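Local coordinates for CBS domain-containing protein (Thermoplasma acidophilum DSM 1728, PDB 1PVM) that is of unknown function but joins a pair of CBS domains to a zinc-ribbon-like domain that binds a metal ion, at residues E58-K63 with R78-K83; V157-P162 with R174-A179. One frame throughout, in Å; residues are numbered along the deposited sequence.

Interaction 1 (E58-K63 with R78-K83); sequences ERSIIK and RLVMRK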
loop_
_atom_site.group_PDB
_atom_site.type_symbol
_atom_site.label_atom_id
_atom_site.label_comp_id
_atom_site.label_asym_id
_atom_site.label_seq_id
_atom_site.Cartn_x
_atom_site.Cartn_y
_atom_site.Cartn_z
ATOM N N GLU B 58 3.737 -2.334 -2.741
ATOM C CA GLU B 58 2.313 -2.578 -2.521
ATOM C C GLU B 58 1.491 -2.013 -3.670
ATOM O O GLU B 58 0.612 -2.684 -4.208
ATOM C CB GLU B 58 1.826 -1.911 -1.237
ATOM C CG GLU B 58 2.097 -2.660 0.038
ATOM C CD GLU B 58 1.269 -2.106 1.190
ATOM O OE1 GLU B 58 1.451 -0.923 1.550
ATOM O OE2 GLU B 58 0.429 -2.857 1.725
ATOM N N ARG B 59 1.774 -0.766 -4.030
ATOM C CA ARG B 59 1.043 -0.114 -5.102
ATOM C C ARG B 59 1.209 -0.855 -6.430
ATOM O O ARG B 59 0.254 -0.953 -7.203
ATOM C CB ARG B 59 1.490 1.352 -5.233
ATOM C CG ARG B 59 0.669 2.183 -6.223
ATOM C CD ARG B 59 -0.823 2.121 -5.930
ATOM N NE ARG B 59 -1.152 2.643 -4.607
ATOM C CZ ARG B 59 -1.155 3.934 -4.284
ATOM N NH1 ARG B 59 -0.848 4.853 -5.191
ATOM N NH2 ARG B 59 -1.463 4.302 -3.047
ATOM N N SER B 60 2.400 -1.392 -6.699
ATOM C CA SER B 60 2.600 -2.111 -7.961
ATOM C C SER B 60 1.645 -3.311 -8.025
ATOM O O SER B 60 1.121 -3.641 -9.085
ATOM C CB SER B 60 4.063 -2.572 -8.119
ATOM O OG SER B 60 4.414 -3.614 -7.223
ATOM N N ILE B 61 1.412 -3.948 -6.883
ATOM C CA ILE B 61 0.509 -5.095 -6.821
ATOM C C ILE B 61 -0.944 -4.655 -7.038
ATOM O O ILE B 61 -1.701 -5.306 -7.762
ATOM C CB ILE B 61 0.657 -5.811 -5.458
ATOM C CG1 ILE B 61 2.062 -6.411 -5.361
ATOM C CG2 ILE B 61 -0.404 -6.880 -5.299
ATOM C CD1 ILE B 61 2.456 -6.875 -3.978
ATOM N N ILE B 62 -1.329 -3.540 -6.423
ATOM C CA ILE B 62 -2.691 -3.023 -6.559
ATOM C C ILE B 62 -2.976 -2.536 -7.986
ATOM O O ILE B 62 -4.057 -2.777 -8.541
ATOM C CB ILE B 62 -2.944 -1.845 -5.575
ATOM C CG1 ILE B 62 -2.818 -2.323 -4.125
ATOM C CG2 ILE B 62 -4.313 -1.233 -5.828
ATOM C CD1 ILE B 62 -3.763 -3.436 -3.736
ATOM N N LYS B 63 -1.997 -1.867 -8.585
ATOM C CA LYS B 63 -2.154 -1.313 -9.930
ATOM C C LYS B 63 -1.911 -2.279 -11.082
ATOM O O LYS B 63 -2.581 -2.204 -12.111
ATOM C CB LYS B 63 -1.214 -0.112 -10.118
ATOM C CG LYS B 63 -1.545 1.125 -9.291
ATOM C CD LYS B 63 -2.714 1.912 -9.870
ATOM C CE LYS B 63 -2.399 2.462 -11.255
ATOM N NZ LYS B 63 -3.503 3.318 -11.788
ATOM N N ARG B 78 7.731 -10.302 -12.278
ATOM C CA ARG B 78 8.322 -9.531 -13.378
ATOM C C ARG B 78 7.223 -8.761 -14.117
ATOM O O ARG B 78 7.470 -7.700 -14.689
ATOM C CB ARG B 78 9.055 -10.461 -14.351
ATOM C CG ARG B 78 8.183 -11.563 -14.918
ATOM C CD ARG B 78 9.014 -12.708 -15.488
ATOM N NE ARG B 78 9.778 -12.308 -16.666
ATOM C CZ ARG B 78 10.694 -13.073 -17.254
ATOM N NH1 ARG B 78 10.962 -14.279 -16.768
ATOM N NH2 ARG B 78 11.333 -12.634 -18.332
ATOM N N LEU B 79 6.004 -9.294 -14.089
ATOM C CA LEU B 79 4.872 -8.655 -14.758
ATOM C C LEU B 79 4.229 -7.573 -13.901
ATOM O O LEU B 79 3.369 -6.834 -14.370
ATOM C CB LEU B 79 3.802 -9.698 -15.092
ATOM C CG LEU B 79 4.188 -10.831 -16.044
ATOM C CD1 LEU B 79 3.002 -11.757 -16.240
ATOM C CD2 LEU B 79 4.635 -10.249 -17.374
ATOM N N VAL B 80 4.660 -7.478 -12.650
ATOM C CA VAL B 80 4.073 -6.536 -11.700
ATOM C C VAL B 80 4.998 -5.426 -11.208
ATOM O O VAL B 80 4.576 -4.279 -11.062
ATOM C CB VAL B 80 3.543 -7.314 -10.468
ATOM C CG1 VAL B 80 2.855 -6.374 -9.495
ATOM C CG2 VAL B 80 2.587 -8.406 -10.927
ATOM N N MET B 81 6.254 -5.779 -10.953
ATOM C CA MET B 81 7.253 -4.848 -10.435
ATOM C C MET B 81 7.427 -3.559 -11.223
ATOM O O MET B 81 7.121 -3.493 -12.412
ATOM C CB MET B 81 8.605 -5.540 -10.396
ATOM C CG MET B 81 9.158 -5.810 -11.790
ATOM S SD MET B 81 10.589 -6.882 -11.760
ATOM C CE MET B 81 9.889 -8.286 -10.936
ATOM N N ARG B 82 7.926 -2.530 -10.546
ATOM C CA ARG B 82 8.227 -1.274 -11.216
ATOM C C ARG B 82 9.511 -1.606 -11.975
ATOM O O ARG B 82 10.463 -2.123 -11.388
ATOM C CB ARG B 82 8.534 -0.157 -10.210
ATOM C CG ARG B 82 7.447 0.118 -9.184
ATOM C CD ARG B 82 6.118 0.343 -9.849
ATOM N NE ARG B 82 5.145 0.966 -8.959
ATOM C CZ ARG B 82 3.891 1.218 -9.313
ATOM N NH1 ARG B 82 3.472 0.891 -10.528
ATOM N NH2 ARG B 82 3.062 1.814 -8.466
ATOM N N LYS B 83 9.547 -1.325 -13.271
ATOM C CA LYS B 83 10.739 -1.609 -14.056
ATOM C C LYS B 83 10.887 -0.580 -15.170
ATOM O O LYS B 83 9.895 -0.152 -15.752
ATOM C CB LYS B 83 10.666 -3.028 -14.639
ATOM C CG LYS B 83 9.500 -3.297 -15.585
ATOM C CD LYS B 83 9.486 -4.777 -15.988
ATOM C CE LYS B 83 8.353 -5.110 -16.952
ATOM N NZ LYS B 83 8.273 -6.583 -17.203
#

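Interaction 2 (V157-P162 with R174-A179); sequences VGVLEP and RCSNPA. With HG (mercury (II) ion), chain D.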
loop_
_atom_site.group_PDB
_atom_site.type_symbol
_atom_site.label_atom_id
_atom_site.label_comp_id
_atom_site.label_asym_id
_atom_site.label_seq_id
_atom_site.Cartn_x
_atom_site.Cartn_y
_atom_site.Cartn_z
ATOM N N VAL B 157 13.106 1.174 -24.404
ATOM C CA VAL B 157 12.665 2.558 -24.559
ATOM C C VAL B 157 11.151 2.746 -24.597
ATOM O O VAL B 157 10.644 3.817 -24.256
ATOM C CB VAL B 157 13.253 3.183 -25.838
ATOM C CG1 VAL B 157 14.746 3.335 -25.694
ATOM C CG2 VAL B 157 12.932 2.311 -27.032
ATOM N N GLY B 158 10.437 1.707 -25.010
ATOM C CA GLY B 158 8.994 1.798 -25.094
ATOM C C GLY B 158 8.318 1.809 -23.740
ATOM O O GLY B 158 8.857 1.299 -22.757
ATOM N N VAL B 159 7.133 2.407 -23.690
ATOM C CA VAL B 159 6.359 2.475 -22.455
ATOM C C VAL B 159 5.311 1.371 -22.474
ATOM O O VAL B 159 4.563 1.235 -23.443
ATOM C CB VAL B 159 5.644 3.843 -22.308
ATOM C CG1 VAL B 159 4.717 3.820 -21.097
ATOM C CG2 VAL B 159 6.672 4.955 -22.158
ATOM N N LEU B 160 5.272 0.569 -21.411
ATOM C CA LEU B 160 4.300 -0.515 -21.314
ATOM C C LEU B 160 2.951 0.066 -20.905
ATOM O O LEU B 160 2.812 0.615 -19.814
ATOM C CB LEU B 160 4.761 -1.550 -20.286
ATOM C CG LEU B 160 6.035 -2.319 -20.654
ATOM C CD1 LEU B 160 6.422 -3.241 -19.516
ATOM C CD2 LEU B 160 5.807 -3.116 -21.930
ATOM N N GLU B 161 1.965 -0.051 -21.791
ATOM C CA GLU B 161 0.625 0.477 -21.547
ATOM C C GLU B 161 -0.375 -0.661 -21.381
ATOM O O GLU B 161 -0.268 -1.691 -22.041
ATOM C CB GLU B 161 0.185 1.361 -22.720
ATOM C CG GLU B 161 1.103 2.544 -23.030
ATOM C CD GLU B 161 0.984 3.681 -22.023
ATOM O OE1 GLU B 161 1.639 4.727 -22.229
ATOM O OE2 GLU B 161 0.238 3.533 -21.027
ATOM N N PRO B 162 -1.372 -0.478 -20.505
ATOM C CA PRO B 162 -2.412 -1.479 -20.231
ATOM C C PRO B 162 -3.365 -1.701 -21.402
ATOM O O PRO B 162 -3.772 -0.748 -22.052
ATOM C CB PRO B 162 -3.173 -0.888 -19.039
ATOM C CG PRO B 162 -2.253 0.165 -18.472
ATOM C CD PRO B 162 -1.559 0.722 -19.671
ATOM N N ARG B 174 1.266 -3.654 -23.211
ATOM C CA ARG B 174 1.873 -3.628 -24.534
ATOM C C ARG B 174 2.832 -2.464 -24.710
ATOM O O ARG B 174 2.542 -1.345 -24.301
ATOM C CB ARG B 174 0.757 -3.545 -25.578
ATOM C CG ARG B 174 1.202 -3.427 -27.023
ATOM C CD ARG B 174 -0.030 -3.300 -27.917
ATOM N NE ARG B 174 -0.954 -4.407 -27.680
ATOM C CZ ARG B 174 -2.270 -4.357 -27.885
ATOM N NH1 ARG B 174 -2.837 -3.242 -28.335
ATOM N NH2 ARG B 174 -3.019 -5.424 -27.630
ATOM N N CYS B 175 3.977 -2.732 -25.323
ATOM C CA CYS B 175 4.959 -1.686 -25.561
ATOM C C CYS B 175 4.419 -0.646 -26.544
ATOM O O CYS B 175 3.813 -0.991 -27.564
ATOM C CB CYS B 175 6.240 -2.293 -26.118
ATOM S SG CYS B 175 7.467 -1.045 -26.528
ATOM N N SER B 176 4.650 0.627 -26.238
ATOM C CA SER B 176 4.181 1.715 -27.090
ATOM C C SER B 176 5.162 2.048 -28.214
ATOM O O SER B 176 4.882 2.910 -29.045
ATOM C CB SER B 176 3.939 2.967 -26.250
ATOM O OG SER B 176 5.168 3.454 -25.739
ATOM N N ASN B 177 6.312 1.382 -28.233
ATOM C CA ASN B 177 7.310 1.622 -29.274
ATOM C C ASN B 177 6.792 1.043 -30.598
ATOM O O ASN B 177 6.577 -0.164 -30.718
ATOM C CB ASN B 177 8.637 0.952 -28.896
ATOM C CG ASN B 177 9.752 1.224 -29.902
ATOM O OD1 ASN B 177 9.509 1.715 -31.005
ATOM N ND2 ASN B 177 10.978 0.891 -29.524
ATOM N N PRO B 178 6.578 1.906 -31.607
ATOM C CA PRO B 178 6.083 1.469 -32.918
ATOM C C PRO B 178 6.959 0.393 -33.554
ATOM O O PRO B 178 6.454 -0.581 -34.113
ATOM C CB PRO B 178 6.083 2.761 -33.733
ATOM C CG PRO B 178 5.816 3.807 -32.700
ATOM C CD PRO B 178 6.722 3.372 -31.569
ATOM N N ALA B 179 8.272 0.578 -33.456
ATOM C CA ALA B 179 9.231 -0.358 -34.031
ATOM C C ALA B 179 9.353 -1.643 -33.229
ATOM O O ALA B 179 10.076 -2.556 -33.627
ATOM C CB ALA B 179 10.598 0.306 -34.152
HETATM HG HG HG D . 9.446 -2.663 -26.741
#

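Interaction 1 (E58-K63 with R78-K83)
Arg82 turns its CG anti to its own carbonyl carbon (chi1 -57°), bends again at chi2 and then runs out straight, which lays its guanidinium over Ser60 of the helix. Ser60 CA sits 3.8 Å from Arg82 CZ, above the centre of that flat group, so one face rests on helix backbone and on Ser60 CB. At the guanidinium edge the partner is aliphatic: Arg82 NH2 lies 3.3 Å from Arg59 CG. Arg59, with CG anti to its backbone N (chi1 -173°), bends at chi2 and chi3 and carries its own guanidinium away, the two planes standing 83° apart. Its charge is paired with Glu58 of the second subunit, and Arg59 NE stays 5.8 Å from Arg82 NH2.

Val80 makes the other half of the contact. Its CG1, anti to the backbone N, meets the Ser60 carbonyl, with Val80 CG1 to Ser60 O at 3.3 Å, and approaches Ile61 CG1 at 4.2 Å. Ser60 OG is hydrogen-bonded back to Ser57 O, and the pairs that join the two segments are van der Waals contacts; Val80 O is buried without a polar partner.

The loop thus packs on helix 58-65 between strand 52-57, where Leu56 touches Val80, and helix 28-38, whose Val28 and Val32 meet Val80 and Ile61, respectively.

Interaction 2 (V157-P162 with R174-A179)
Cys175 SG, anti to its backbone N (chi1 177°), binds the mercury ion at 2.6 Å, and Cys152, Cys155 and Cys180 complete the site. The same sulfur accepts a hydrogen bond from the backbone N of Asn177, at 3.2 Å from Asn177 N to Cys175 SG and with an N-H...S angle of 158°, which would probably stabilise a thiolate. Gly158 closes in from the facing segment, its CA 3.5 Å from Cys175 SG; a CB modelled there would clash with the sulfur. An alanine at Cys175 would remove one of four metal ligands and the acceptor for Asn177 N, and would probably weaken metal binding and loosen the turn that follows.

Beyond the sulfur, Ser176 grips Val159 twice. Its OG, held between backbone N and carbonyl carbon, receives Val159 N at 3.0 Å, while Ser176 N donates to Val159 O in a more bent bond. Further along, Glu161 and Arg174 form a hydrogen-bonded antiparallel pair: the bond from Glu161 N to Arg174 O, 2.9 Å, is almost straight at 178°, and the return bond from Arg174 N lies in the plane of the Glu161 carbonyl. Between these rungs Leu160 and Cys175 are a non-hydrogen-bonded pair on one face of the sheet, Leu160 CD2 approaching Cys175 CB at 4.3 Å. Past the metal ligand, Asn177 OD1 accepts from Ala179 N, an Asx turn that shapes the chain leading to Cys180.

A two-stranded antiparallel hairpin flanked by two pairs of metal-binding cysteines, one before it and one at and after its end, is characteristic of a zinc ribbon; the same cysteines bind Fe(2+) in another crystal of this protein.

How the interactions relate
Interaction 1 is buried near the middle of the chain, about 7 Å from its centre, whereas interaction 2 lies about 19 Å out and is only partly buried. The former joins a helix in the first CBS range to a loop in the second, by apolar and face-on packing; the latter links two strands of one hairpin through three backbone-to-backbone hydrogen bonds and one to a serine hydroxyl, beside a metal. Arg59 pairs with Glu58 of the second subunit, whereas Lys83 (with Glu184) and Arg174 (with Glu183) pair within the chain. Their centres are about 17 Å apart, yet the two interactions touch: Lys83 CE packs 3.7 Å from Leu160 CD1, bringing the CBS loop against the ribbon hairpin.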